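Local structure of protein (cytochrome C2) (Blastochloris viridis, 1CO6) at residues A[30-35]-A[98-103]; A[36-41]-A[55-60]; A[61-66]-A[92-97]. The protein carries electrons on a covalently bound heme c, serving as electron donor to the oxidized bacteriochlorophyll of the photosynthetic apparatus in purple bacteria. One frame throughout, in Å; residues are numbered along the deposited sequence.

Contact 1. Residues A[30-35]-A[98-103]. With HEC (heme c), chain B.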
loop_
_atom_site.group_PDB
_atom_site.type_symbol
_atom_site.label_atom_id
_atom_site.label_comp_id
_atom_site.label_asym_id
_atom_site.label_seq_id
_atom_site.Cartn_x
_atom_site.Cartn_y
_atom_site.Cartn_z
ATOM N N VAL A 30 -3.971 6.679 -3.345
ATOM C CA VAL A 30 -3.362 5.973 -4.529
ATOM C C VAL A 30 -2.069 5.231 -4.113
ATOM O O VAL A 30 -1.249 5.740 -3.314
ATOM C CB VAL A 30 -3.053 6.981 -5.649
ATOM C CG1 VAL A 30 -2.170 6.398 -6.728
ATOM C CG2 VAL A 30 -4.362 7.509 -6.228
ATOM N N LEU A 31 -1.845 4.049 -4.679
ATOM C CA LEU A 31 -0.656 3.246 -4.356
ATOM C C LEU A 31 0.388 3.246 -5.447
ATOM O O LEU A 31 1.280 2.384 -5.345
ATOM C CB LEU A 31 -1.033 1.842 -3.843
ATOM C CG LEU A 31 -1.823 1.722 -2.566
ATOM C CD1 LEU A 31 -2.106 0.258 -2.245
ATOM C CD2 LEU A 31 -1.174 2.413 -1.347
ATOM N N ASN A 32 0.298 4.119 -6.393
ATOM C CA ASN A 32 1.333 4.274 -7.457
ATOM C C ASN A 32 2.556 4.880 -6.734
ATOM O O ASN A 32 2.378 5.758 -5.864
ATOM C CB ASN A 32 0.873 5.282 -8.510
ATOM C CG ASN A 32 -0.141 4.648 -9.450
ATOM O OD1 ASN A 32 -0.032 3.445 -9.730
ATOM N ND2 ASN A 32 -1.083 5.486 -9.879
ATOM N N GLY A 33 3.728 4.433 -7.119
ATOM C CA GLY A 33 4.990 4.874 -6.518
ATOM C C GLY A 33 5.022 4.712 -5.013
ATOM O O GLY A 33 5.544 5.584 -4.299
ATOM N N LEU A 34 4.513 3.637 -4.449
ATOM C CA LEU A 34 4.526 3.449 -3.013
ATOM C C LEU A 34 5.916 3.282 -2.385
ATOM O O LEU A 34 6.206 3.995 -1.372
ATOM C CB LEU A 34 3.578 2.267 -2.633
ATOM C CG LEU A 34 3.659 1.948 -1.149
ATOM C CD1 LEU A 34 2.911 2.966 -0.257
ATOM C CD2 LEU A 34 3.055 0.564 -0.938
ATOM N N PHE A 35 6.744 2.359 -2.892
ATOM C CA PHE A 35 8.045 2.115 -2.209
ATOM C C PHE A 35 8.986 3.306 -2.292
ATOM O O PHE A 35 9.205 3.781 -3.402
ATOM C CB PHE A 35 8.652 0.779 -2.686
ATOM C CG PHE A 35 7.698 -0.360 -2.360
ATOM C CD1 PHE A 35 7.513 -0.726 -1.033
ATOM C CD2 PHE A 35 7.020 -1.008 -3.393
ATOM C CE1 PHE A 35 6.619 -1.747 -0.717
ATOM C CE2 PHE A 35 6.102 -2.050 -3.095
ATOM C CZ PHE A 35 5.917 -2.386 -1.755
ATOM N N LYS A 98 5.284 -2.941 -7.090
ATOM C CA LYS A 98 6.580 -2.427 -7.543
ATOM C C LYS A 98 6.603 -2.113 -9.027
ATOM O O LYS A 98 7.457 -1.311 -9.406
ATOM C CB LYS A 98 7.815 -3.300 -7.213
ATOM C CG LYS A 98 8.545 -2.721 -5.974
ATOM C CD LYS A 98 10.007 -3.131 -5.883
ATOM C CE LYS A 98 10.965 -1.995 -5.555
ATOM N NZ LYS A 98 11.135 -1.769 -4.090
ATOM N N GLN A 99 5.755 -2.685 -9.840
ATOM C CA GLN A 99 5.686 -2.428 -11.262
ATOM C C GLN A 99 5.342 -0.980 -11.601
ATOM O O GLN A 99 5.750 -0.518 -12.682
ATOM C CB GLN A 99 4.622 -3.239 -12.040
ATOM C CG GLN A 99 4.874 -4.726 -11.949
ATOM C CD GLN A 99 3.779 -5.464 -12.691
ATOM O OE1 GLN A 99 4.099 -6.102 -13.689
ATOM N NE2 GLN A 99 2.537 -5.376 -12.212
ATOM N N PHE A 100 4.649 -0.296 -10.719
ATOM C CA PHE A 100 4.196 1.077 -11.026
ATOM C C PHE A 100 5.016 2.269 -10.600
ATOM O O PHE A 100 5.529 2.340 -9.484
ATOM C CB PHE A 100 2.730 1.217 -10.487
ATOM C CG PHE A 100 1.803 0.157 -11.014
ATOM C CD1 PHE A 100 1.718 -1.057 -10.363
ATOM C CD2 PHE A 100 1.030 0.364 -12.138
ATOM C CE1 PHE A 100 0.868 -2.074 -10.817
ATOM C CE2 PHE A 100 0.190 -0.656 -12.606
ATOM C CZ PHE A 100 0.084 -1.886 -11.943
ATOM N N ASN A 101 5.072 3.232 -11.513
ATOM C CA ASN A 101 5.716 4.546 -11.299
ATOM C C ASN A 101 4.655 5.400 -10.576
ATOM O O ASN A 101 3.458 5.030 -10.613
ATOM C CB ASN A 101 6.177 5.153 -12.641
ATOM C CG ASN A 101 7.396 4.415 -13.188
ATOM O OD1 ASN A 101 8.328 4.146 -12.402
ATOM N ND2 ASN A 101 7.377 4.029 -14.450
ATOM N N ALA A 102 5.028 6.505 -10.018
ATOM C CA ALA A 102 4.171 7.426 -9.284
ATOM C C ALA A 102 3.039 7.911 -10.180
ATOM O O ALA A 102 1.945 8.216 -9.671
ATOM C CB ALA A 102 4.972 8.563 -8.643
ATOM N N ASP A 103 3.270 7.946 -11.477
ATOM C CA ASP A 103 2.276 8.387 -12.467
ATOM C C ASP A 103 1.387 7.235 -12.944
ATOM O O ASP A 103 0.524 7.499 -13.812
ATOM C CB ASP A 103 2.933 9.146 -13.635
ATOM C CG ASP A 103 3.794 8.224 -14.477
ATOM O OD1 ASP A 103 3.810 6.982 -14.390
ATOM O OD2 ASP A 103 4.531 8.826 -15.293
HETATM FE FE HEC B . -4.814 0.413 2.694
HETATM C CHA HEC B . -3.494 3.291 3.773
HETATM C CHB HEC B . -1.758 -0.587 1.508
HETATM C CHC HEC B . -6.143 -2.673 1.826
HETATM C CHD HEC B . -7.988 1.557 3.455
HETATM N NA HEC B . -2.963 1.219 2.626
HETATM C C1A HEC B . -2.562 2.389 3.264
HETATM C C2A HEC B . -1.130 2.489 3.206
HETATM C C3A HEC B . -0.666 1.397 2.584
HETATM C C4A HEC B . -1.794 0.567 2.219
HETATM C CMA HEC B . 0.802 1.010 2.283
HETATM C CAA HEC B . -0.301 3.720 3.695
HETATM C CBA HEC B . -0.332 4.776 2.551
HETATM C CGA HEC B . 0.462 6.044 2.745
HETATM O O1A HEC B . 1.112 6.152 3.771
HETATM O O2A HEC B . 0.356 6.869 1.802
HETATM N NB HEC B . -4.116 -1.249 1.833
HETATM C C1B HEC B . -2.812 -1.434 1.355
HETATM C C2B HEC B . -2.735 -2.748 0.766
HETATM C C3B HEC B . -3.928 -3.336 0.889
HETATM C C4B HEC B . -4.819 -2.413 1.526
HETATM C CMB HEC B . -1.428 -3.283 0.141
HETATM C CAB HEC B . -4.293 -4.761 0.351
HETATM C CBB HEC B . -3.723 -5.824 1.083
HETATM N NC HEC B . -6.684 -0.386 2.660
HETATM C C1C HEC B . -7.005 -1.670 2.282
HETATM C C2C HEC B . -8.442 -1.830 2.411
HETATM C C3C HEC B . -8.949 -0.690 2.896
HETATM C C4C HEC B . -7.866 0.249 3.027
HETATM C CMC HEC B . -9.188 -3.143 2.096
HETATM C CAC HEC B . -10.482 -0.372 3.134
HETATM C CBC HEC B . -11.256 -1.181 3.983
HETATM N ND HEC B . -5.583 2.121 3.423
HETATM C C1D HEC B . -6.921 2.379 3.729
HETATM C C2D HEC B . -6.992 3.682 4.397
HETATM C C3D HEC B . -5.754 4.172 4.463
HETATM C C4D HEC B . -4.863 3.204 3.887
HETATM C CMD HEC B . -8.326 4.300 4.890
HETATM C CAD HEC B . -5.278 5.483 5.146
HETATM C CBD HEC B . -4.776 5.179 6.593
HETATM C CGD HEC B . -4.767 6.392 7.505
HETATM O O1D HEC B . -4.644 6.033 8.715
HETATM O O2D HEC B . -4.856 7.561 7.057
HETATM O O HOH W 1 -1.042 8.208 -9.402
#
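Asn32 and Gly33 lie against the backbone of residues 100-102, while two residues further on Phe35 meets the side chain of Lys98. The beta carbon of Asn32 touches two carbonyl oxygens at once, with CB 3.3 Å from Asn101 O and 3.3 Å from Ala102 O. Its CG is anti to the carbonyl carbon (chi1 -78°), and the amide beyond it crosses the Phe100 side chain on a slant, with OD1 3.6 Å from Phe100 CB and the amide and ring planes 38° apart. Gly33 and Ala102 bring their CA atoms nearest each other of any pair across the segments, 3.9 Å apart. A beta carbon here would run into the methyl of Ala102, and the positive phi of 54° is a second reason for glycine. At the other end Lys98 crosses Phe35 at about a right angle, laying the methylene CG 3.5 Å from Phe35 CD2; the chain then bends, and NZ ends 3.8 Å from Phe35 CB, where it forms a salt bridge with Glu60.

Residues 31-34 form a type II beta turn, and its leucines line the heme pocket of this cytochrome c fold: Leu31 CD1 is 3.9 Å from heme CHB, and Leu34 CD1 packs against the CMA methyl. The same short loop therefore faces the cofactor with leucines and the C-terminal tail with Asn32 and Gly33.

A second shell fixes the polar groups. Asn32 OD1 accepts a hydrogen bond from Gly20 N, and ND2 donates to a water 2.8 Å away that in turn donates to Ala102 O, bridging the segments. The Phe35 ring also meets Phe63 edge-to-face, and the Phe100 ring meets Tyr96 in the same way.

Contact 2. Residues A[36-41]-A[55-60]. With HEC (heme c), chain B.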
loop_
_atom_site.group_PDB
_atom_site.type_symbol
_atom_site.label_atom_id
_atom_site.label_comp_id
_atom_site.label_asym_id
_atom_site.label_seq_id
_atom_site.Cartn_x
_atom_site.Cartn_y
_atom_site.Cartn_z
ATOM N N GLY A 36 9.507 3.690 -1.135
ATOM C CA GLY A 36 10.450 4.818 -1.021
ATOM C C GLY A 36 9.754 6.054 -0.539
ATOM O O GLY A 36 10.417 6.985 -0.039
ATOM N N ARG A 37 8.415 6.063 -0.683
ATOM C CA ARG A 37 7.668 7.290 -0.253
ATOM C C ARG A 37 7.456 7.329 1.261
ATOM O O ARG A 37 7.403 6.274 1.929
ATOM C CB ARG A 37 6.448 7.415 -1.140
ATOM C CG ARG A 37 5.076 6.988 -0.650
ATOM C CD ARG A 37 4.043 7.517 -1.683
ATOM N NE ARG A 37 2.755 7.059 -1.178
ATOM C CZ ARG A 37 1.749 6.467 -1.851
ATOM N NH1 ARG A 37 0.615 6.088 -1.215
ATOM N NH2 ARG A 37 1.829 6.217 -3.162
ATOM N N HIS A 38 7.422 8.544 1.808
ATOM C CA HIS A 38 7.174 8.804 3.248
ATOM C C HIS A 38 5.675 8.667 3.474
ATOM O O HIS A 38 4.848 9.013 2.607
ATOM C CB HIS A 38 7.702 10.207 3.679
ATOM C CG HIS A 38 9.197 10.191 3.774
ATOM N ND1 HIS A 38 9.919 10.399 4.917
ATOM C CD2 HIS A 38 10.130 9.897 2.809
ATOM C CE1 HIS A 38 11.219 10.273 4.642
ATOM N NE2 HIS A 38 11.379 9.951 3.374
ATOM N N SER A 39 5.293 8.121 4.595
ATOM C CA SER A 39 3.828 7.940 4.852
ATOM C C SER A 39 3.137 9.293 4.938
ATOM O O SER A 39 3.748 10.303 5.349
ATOM C CB SER A 39 3.554 7.097 6.096
ATOM O OG SER A 39 4.079 7.712 7.245
ATOM N N GLY A 40 1.862 9.283 4.626
ATOM C CA GLY A 40 1.018 10.462 4.704
ATOM C C GLY A 40 1.323 11.575 3.752
ATOM O O GLY A 40 1.015 12.749 4.120
ATOM N N THR A 41 1.852 11.311 2.568
ATOM C CA THR A 41 2.155 12.407 1.659
ATOM C C THR A 41 1.357 12.477 0.394
ATOM O O THR A 41 1.659 13.482 -0.294
ATOM C CB THR A 41 3.728 12.474 1.467
ATOM O OG1 THR A 41 4.188 11.369 0.657
ATOM C CG2 THR A 41 4.489 12.498 2.814
ATOM N N GLY A 55 6.210 8.938 10.859
ATOM C CA GLY A 55 7.651 9.006 10.480
ATOM C C GLY A 55 8.093 7.808 9.667
ATOM O O GLY A 55 9.304 7.515 9.513
ATOM N N ILE A 56 7.141 7.064 9.106
ATOM C CA ILE A 56 7.530 5.880 8.345
ATOM C C ILE A 56 7.890 6.231 6.902
ATOM O O ILE A 56 7.331 7.099 6.234
ATOM C CB ILE A 56 6.349 4.832 8.321
ATOM C CG1 ILE A 56 6.290 4.058 9.640
ATOM C CG2 ILE A 56 6.330 3.874 7.104
ATOM C CD1 ILE A 56 5.011 3.182 9.762
ATOM N N THR A 57 8.874 5.455 6.452
ATOM C CA THR A 57 9.280 5.502 5.039
ATOM C C THR A 57 8.901 4.096 4.532
ATOM O O THR A 57 9.329 3.091 5.168
ATOM C CB THR A 57 10.789 5.845 4.778
ATOM O OG1 THR A 57 10.909 7.176 5.351
ATOM C CG2 THR A 57 11.120 5.791 3.281
ATOM N N TRP A 58 8.183 4.014 3.429
ATOM C CA TRP A 58 7.757 2.696 2.922
ATOM C C TRP A 58 8.799 1.915 2.135
ATOM O O TRP A 58 8.883 2.038 0.917
ATOM C CB TRP A 58 6.462 2.821 2.089
ATOM C CG TRP A 58 5.315 3.299 2.905
ATOM C CD1 TRP A 58 4.693 4.498 2.792
ATOM C CD2 TRP A 58 4.644 2.586 3.942
ATOM N NE1 TRP A 58 3.651 4.561 3.692
ATOM C CE2 TRP A 58 3.586 3.398 4.390
ATOM C CE3 TRP A 58 4.818 1.306 4.509
ATOM C CZ2 TRP A 58 2.737 3.022 5.437
ATOM C CZ3 TRP A 58 3.975 0.923 5.539
ATOM C CH2 TRP A 58 2.929 1.747 5.972
ATOM N N THR A 59 9.525 1.136 2.863
ATOM C CA THR A 59 10.545 0.232 2.304
ATOM C C THR A 59 9.769 -1.081 2.236
ATOM O O THR A 59 8.692 -1.178 2.868
ATOM C CB THR A 59 11.783 0.115 3.285
ATOM O OG1 THR A 59 11.306 -0.494 4.521
ATOM C CG2 THR A 59 12.516 1.436 3.572
ATOM N N GLU A 60 10.345 -2.054 1.544
ATOM C CA GLU A 60 9.757 -3.395 1.444
ATOM C C GLU A 60 9.619 -4.079 2.779
ATOM O O GLU A 60 8.540 -4.660 3.026
ATOM C CB GLU A 60 10.529 -4.336 0.529
ATOM C CG GLU A 60 10.390 -4.092 -0.970
ATOM C CD GLU A 60 10.912 -5.240 -1.800
ATOM O OE1 GLU A 60 10.953 -6.412 -1.431
ATOM O OE2 GLU A 60 11.287 -4.831 -2.920
HETATM FE FE HEC B . -4.814 0.413 2.694
HETATM C CHA HEC B . -3.494 3.291 3.773
HETATM C CHB HEC B . -1.758 -0.587 1.508
HETATM C CHC HEC B . -6.143 -2.673 1.826
HETATM C CHD HEC B . -7.988 1.557 3.455
HETATM N NA HEC B . -2.963 1.219 2.626
HETATM C C1A HEC B . -2.562 2.389 3.264
HETATM C C2A HEC B . -1.130 2.489 3.206
HETATM C C3A HEC B . -0.666 1.397 2.584
HETATM C C4A HEC B . -1.794 0.567 2.219
HETATM C CMA HEC B . 0.802 1.010 2.283
HETATM C CAA HEC B . -0.301 3.720 3.695
HETATM C CBA HEC B . -0.332 4.776 2.551
HETATM C CGA HEC B . 0.462 6.044 2.745
HETATM O O1A HEC B . 1.112 6.152 3.771
HETATM O O2A HEC B . 0.356 6.869 1.802
HETATM N NB HEC B . -4.116 -1.249 1.833
HETATM C C1B HEC B . -2.812 -1.434 1.355
HETATM C C2B HEC B . -2.735 -2.748 0.766
HETATM C C3B HEC B . -3.928 -3.336 0.889
HETATM C C4B HEC B . -4.819 -2.413 1.526
HETATM C CMB HEC B . -1.428 -3.283 0.141
HETATM C CAB HEC B . -4.293 -4.761 0.351
HETATM C CBB HEC B . -3.723 -5.824 1.083
HETATM N NC HEC B . -6.684 -0.386 2.660
HETATM C C1C HEC B . -7.005 -1.670 2.282
HETATM C C2C HEC B . -8.442 -1.830 2.411
HETATM C C3C HEC B . -8.949 -0.690 2.896
HETATM C C4C HEC B . -7.866 0.249 3.027
HETATM C CMC HEC B . -9.188 -3.143 2.096
HETATM C CAC HEC B . -10.482 -0.372 3.134
HETATM C CBC HEC B . -11.256 -1.181 3.983
HETATM N ND HEC B . -5.583 2.121 3.423
HETATM C C1D HEC B . -6.921 2.379 3.729
HETATM C C2D HEC B . -6.992 3.682 4.397
HETATM C C3D HEC B . -5.754 4.172 4.463
HETATM C C4D HEC B . -4.863 3.204 3.887
HETATM C CMD HEC B . -8.326 4.300 4.890
HETATM C CAD HEC B . -5.278 5.483 5.146
HETATM C CBD HEC B . -4.776 5.179 6.593
HETATM C CGD HEC B . -4.767 6.392 7.505
HETATM O O1D HEC B . -4.644 6.033 8.715
HETATM O O2D HEC B . -4.856 7.561 7.057
HETATM O O HOH W 2 8.754 10.019 7.137
#
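Three backbone hydrogen bonds tie residues 36-39 to 56-58: Gly36 N to Trp58 O (2.7 Å), Trp58 N to Arg37 O (2.8 Å) and Ser39 N to Ile56 O (2.8 Å). Between them His38 and Thr57 form a single beta bridge, where His38 CA also makes a CA-H...O contact with Ile56 O. Gly36, with phi 101°, takes a conformation that a side chain would jam against the preceding carbonyl.

The tight side is that of Ser39 and Trp58. Ser39 turns its CB to within 3.5 Å of Trp58 NE1, and its OG is hydrogen-bonded to Ser54 OG and Asn51 O. The indole is sandwiched, Ile56 CG2 over the centre of one face and the heme methyl CMA above the rim of the other.

On the solvent side, His38 stands out from the chain and lays one ring face over Thr57 OG1, which lies 3.2 Å above the plane. A water near His38 ND1 gives a weak bond to Ile56 O.

These two segments hold the heme by one propionate. Trp58 NE1 donates to O1A at 3.0 Å, with weak help from Gly40 N, while the extended Arg37 brings NH1 in the plane of its guanidinium to O2A; NH1 is also hydrogen-bonded to Val30 O. Buried propionate bonding by arginine and tryptophan is characteristic of the cytochrome c heme pocket.

Contact 3. Residues A[61-66]-A[92-97]. With HEC (heme c), chain B.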
loop_
_atom_site.group_PDB
_atom_site.type_symbol
_atom_site.label_atom_id
_atom_site.label_comp_id
_atom_site.label_asym_id
_atom_site.label_seq_id
_atom_site.Cartn_x
_atom_site.Cartn_y
_atom_site.Cartn_z
ATOM N N GLU A 61 10.647 -3.998 3.613
ATOM C CA GLU A 61 10.622 -4.658 4.950
ATOM C C GLU A 61 9.531 -4.071 5.845
ATOM O O GLU A 61 8.765 -4.814 6.497
ATOM C CB GLU A 61 12.014 -4.529 5.520
ATOM C CG GLU A 61 12.515 -4.795 6.903
ATOM C CD GLU A 61 13.770 -4.075 7.345
ATOM O OE1 GLU A 61 14.755 -4.532 7.934
ATOM O OE2 GLU A 61 13.720 -2.847 7.029
ATOM N N VAL A 62 9.460 -2.738 5.859
ATOM C CA VAL A 62 8.412 -2.032 6.636
ATOM C C VAL A 62 7.023 -2.355 6.037
ATOM O O VAL A 62 6.082 -2.595 6.861
ATOM C CB VAL A 62 8.669 -0.515 6.732
ATOM C CG1 VAL A 62 7.454 0.193 7.362
ATOM C CG2 VAL A 62 9.981 -0.189 7.453
ATOM N N PHE A 63 6.901 -2.416 4.718
ATOM C CA PHE A 63 5.573 -2.760 4.128
ATOM C C PHE A 63 5.141 -4.157 4.595
ATOM O O PHE A 63 4.001 -4.454 4.948
ATOM C CB PHE A 63 5.591 -2.654 2.605
ATOM C CG PHE A 63 4.362 -3.148 1.888
ATOM C CD1 PHE A 63 3.278 -2.256 1.745
ATOM C CD2 PHE A 63 4.260 -4.423 1.375
ATOM C CE1 PHE A 63 2.109 -2.654 1.056
ATOM C CE2 PHE A 63 3.084 -4.874 0.735
ATOM C CZ PHE A 63 2.030 -3.960 0.562
ATOM N N ARG A 64 6.111 -5.036 4.587
ATOM C CA ARG A 64 5.944 -6.449 4.971
ATOM C C ARG A 64 5.399 -6.545 6.379
ATOM O O ARG A 64 4.439 -7.317 6.635
ATOM C CB ARG A 64 7.283 -7.182 4.797
ATOM C CG ARG A 64 7.209 -8.682 4.897
ATOM C CD ARG A 64 8.416 -9.379 4.407
ATOM N NE ARG A 64 8.589 -9.519 2.979
ATOM C CZ ARG A 64 7.943 -10.428 2.226
ATOM N NH1 ARG A 64 7.016 -11.305 2.642
ATOM N NH2 ARG A 64 8.335 -10.496 0.958
ATOM N N GLU A 65 6.032 -5.831 7.308
ATOM C CA GLU A 65 5.561 -5.872 8.707
ATOM C C GLU A 65 4.189 -5.217 8.866
ATOM O O GLU A 65 3.303 -5.687 9.626
ATOM C CB GLU A 65 6.503 -5.271 9.738
ATOM C CG GLU A 65 7.439 -4.165 9.357
ATOM C CD GLU A 65 8.703 -4.017 10.152
ATOM O OE1 GLU A 65 9.450 -3.052 10.151
ATOM O OE2 GLU A 65 8.962 -5.038 10.838
ATOM N N TYR A 66 3.965 -4.106 8.190
ATOM C CA TYR A 66 2.695 -3.392 8.268
ATOM C C TYR A 66 1.554 -4.214 7.751
ATOM O O TYR A 66 0.505 -4.351 8.369
ATOM C CB TYR A 66 2.772 -2.079 7.453
ATOM C CG TYR A 66 1.493 -1.329 7.232
ATOM C CD1 TYR A 66 0.825 -1.388 6.000
ATOM C CD2 TYR A 66 0.934 -0.558 8.277
ATOM C CE1 TYR A 66 -0.351 -0.673 5.779
ATOM C CE2 TYR A 66 -0.255 0.185 8.063
ATOM C CZ TYR A 66 -0.881 0.086 6.829
ATOM O OH TYR A 66 -2.005 0.814 6.626
ATOM N N ASP A 92 4.227 -11.758 -3.420
ATOM C CA ASP A 92 3.570 -11.554 -4.734
ATOM C C ASP A 92 3.022 -10.120 -4.860
ATOM O O ASP A 92 3.225 -9.443 -5.873
ATOM C CB ASP A 92 2.484 -12.599 -5.012
ATOM C CG ASP A 92 3.146 -13.976 -5.232
ATOM O OD1 ASP A 92 4.314 -14.072 -5.590
ATOM O OD2 ASP A 92 2.431 -14.951 -4.976
ATOM N N LEU A 93 2.351 -9.738 -3.748
ATOM C CA LEU A 93 1.783 -8.381 -3.659
ATOM C C LEU A 93 2.819 -7.296 -3.915
ATOM O O LEU A 93 2.572 -6.311 -4.644
ATOM C CB LEU A 93 1.163 -8.341 -2.235
ATOM C CG LEU A 93 0.565 -6.967 -1.916
ATOM C CD1 LEU A 93 -0.570 -6.706 -2.906
ATOM C CD2 LEU A 93 0.102 -6.988 -0.457
ATOM N N ILE A 94 3.960 -7.412 -3.246
ATOM C CA ILE A 94 5.094 -6.517 -3.418
ATOM C C ILE A 94 5.492 -6.490 -4.897
ATOM O O ILE A 94 5.645 -5.347 -5.432
ATOM C CB ILE A 94 6.335 -6.870 -2.544
ATOM C CG1 ILE A 94 6.048 -6.648 -1.056
ATOM C CG2 ILE A 94 7.594 -6.035 -3.000
ATOM C CD1 ILE A 94 7.075 -7.302 -0.090
ATOM N N ALA A 95 5.623 -7.650 -5.521
ATOM C CA ALA A 95 6.020 -7.700 -6.952
ATOM C C ALA A 95 5.082 -6.885 -7.849
ATOM O O ALA A 95 5.520 -6.115 -8.743
ATOM C CB ALA A 95 6.077 -9.159 -7.384
ATOM N N TYR A 96 3.771 -7.030 -7.571
ATOM C CA TYR A 96 2.751 -6.320 -8.341
ATOM C C TYR A 96 2.818 -4.788 -8.198
ATOM O O TYR A 96 2.793 -4.014 -9.152
ATOM C CB TYR A 96 1.347 -6.846 -7.936
ATOM C CG TYR A 96 0.278 -6.098 -8.717
ATOM C CD1 TYR A 96 0.075 -6.262 -10.094
ATOM C CD2 TYR A 96 -0.568 -5.220 -8.021
ATOM C CE1 TYR A 96 -0.943 -5.579 -10.788
ATOM C CE2 TYR A 96 -1.581 -4.511 -8.686
ATOM C CZ TYR A 96 -1.743 -4.708 -10.069
ATOM O OH TYR A 96 -2.702 -3.956 -10.661
ATOM N N ILE A 97 2.861 -4.355 -6.920
ATOM C CA ILE A 97 2.876 -2.921 -6.646
ATOM C C ILE A 97 4.133 -2.261 -7.209
ATOM O O ILE A 97 4.038 -1.114 -7.671
ATOM C CB ILE A 97 2.663 -2.637 -5.118
ATOM C CG1 ILE A 97 1.254 -3.114 -4.661
ATOM C CG2 ILE A 97 2.863 -1.122 -4.778
ATOM C CD1 ILE A 97 1.111 -2.988 -3.102
HETATM FE FE HEC B . -4.814 0.413 2.694
HETATM C CHA HEC B . -3.494 3.291 3.773
HETATM C CHB HEC B . -1.758 -0.587 1.508
HETATM C CHC HEC B . -6.143 -2.673 1.826
HETATM C CHD HEC B . -7.988 1.557 3.455
HETATM N NA HEC B . -2.963 1.219 2.626
HETATM C C1A HEC B . -2.562 2.389 3.264
HETATM C C2A HEC B . -1.130 2.489 3.206
HETATM C C3A HEC B . -0.666 1.397 2.584
HETATM C C4A HEC B . -1.794 0.567 2.219
HETATM C CMA HEC B . 0.802 1.010 2.283
HETATM C CAA HEC B . -0.301 3.720 3.695
HETATM C CBA HEC B . -0.332 4.776 2.551
HETATM C CGA HEC B . 0.462 6.044 2.745
HETATM O O1A HEC B . 1.112 6.152 3.771
HETATM O O2A HEC B . 0.356 6.869 1.802
HETATM N NB HEC B . -4.116 -1.249 1.833
HETATM C C1B HEC B . -2.812 -1.434 1.355
HETATM C C2B HEC B . -2.735 -2.748 0.766
HETATM C C3B HEC B . -3.928 -3.336 0.889
HETATM C C4B HEC B . -4.819 -2.413 1.526
HETATM C CMB HEC B . -1.428 -3.283 0.141
HETATM C CAB HEC B . -4.293 -4.761 0.351
HETATM C CBB HEC B . -3.723 -5.824 1.083
HETATM N NC HEC B . -6.684 -0.386 2.660
HETATM C C1C HEC B . -7.005 -1.670 2.282
HETATM C C2C HEC B . -8.442 -1.830 2.411
HETATM C C3C HEC B . -8.949 -0.690 2.896
HETATM C C4C HEC B . -7.866 0.249 3.027
HETATM C CMC HEC B . -9.188 -3.143 2.096
HETATM C CAC HEC B . -10.482 -0.372 3.134
HETATM C CBC HEC B . -11.256 -1.181 3.983
HETATM N ND HEC B . -5.583 2.121 3.423
HETATM C C1D HEC B . -6.921 2.379 3.729
HETATM C C2D HEC B . -6.992 3.682 4.397
HETATM C C3D HEC B . -5.754 4.172 4.463
HETATM C C4D HEC B . -4.863 3.204 3.887
HETATM C CMD HEC B . -8.326 4.300 4.890
HETATM C CAD HEC B . -5.278 5.483 5.146
HETATM C CBD HEC B . -4.776 5.179 6.593
HETATM C CGD HEC B . -4.767 6.392 7.505
HETATM O O1D HEC B . -4.644 6.033 8.715
HETATM O O2D HEC B . -4.856 7.561 7.057
#
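Phe63 projects from helix 61-66 into the side chains of Leu93, Ile94 and Ile97 on helix 92-97, and this apolar packing makes up most of the contact. Its CG is anti to the backbone N (chi1 172°), on a CB that points toward the other helix. Leu93 CD2 meets the ring at its edge, 3.7 Å from Phe63 CZ, with the two side chains at about a right angle. Ile94 instead slides past in the opposite direction and brings CG1 to 3.7 Å from Phe63 CD2. Ile97 adds its terminal methyl, CD1 lying 3.9 Å from Phe63 CZ. A flat, rigid phenyl suits this place because three branched aliphatic chains can pack against its broad apolar surface.

The polar side chain at the interface, Arg64, contributes a flat face. It bends at chi3 (-78°), and Ile94 CD1 lies over a face of its guanidinium, 3.6 Å from NH2. The NH2 is hydrogen-bonded to Ser91 OG just ahead of residues 92-97, so the charged end is held by a polar partner while its face covers the isoleucine.

Heme contacts form the third group. Phe63 CZ lies 3.5 Å from the heme methyl CMB, which is near the ring plane, and Tyr66, one turn on, sets its ring obliquely to heme C3A.

The axes of segments 61-66 and 92-97 approach to 11.3 Å, their directions 128° apart, so large side chains fill the gap. Leu93 and Ile97 also touch Phe10 of helix 3-14, placing this packing beside the N- and C-terminal helix pair that is a hallmark of the cytochrome c fold.

In the fold
Contact 3 is the buried one, an apolar helix-helix interface, whereas contacts 1 and 2 are partly exposed loop pairings, the second built on direct backbone hydrogen bonds, the first on side chains against backbone and a bridging water. All three reach the heme: contact 2 adds polar groups for a propionate to the apolar surface that all three offer. Contacts 2 and 3 both lie within the loop closed by contact 1. Phe35 joins contact 1 to contact 3, packing on both Phe63 and Ile97; Trp58 CH2, 3.6 Å from Tyr66 CG, joins contact 2 to contact 3. Contacts 1 and 2 are linked by polar groups, Lys98 with Glu60 and Val30 O with Arg37 NH1.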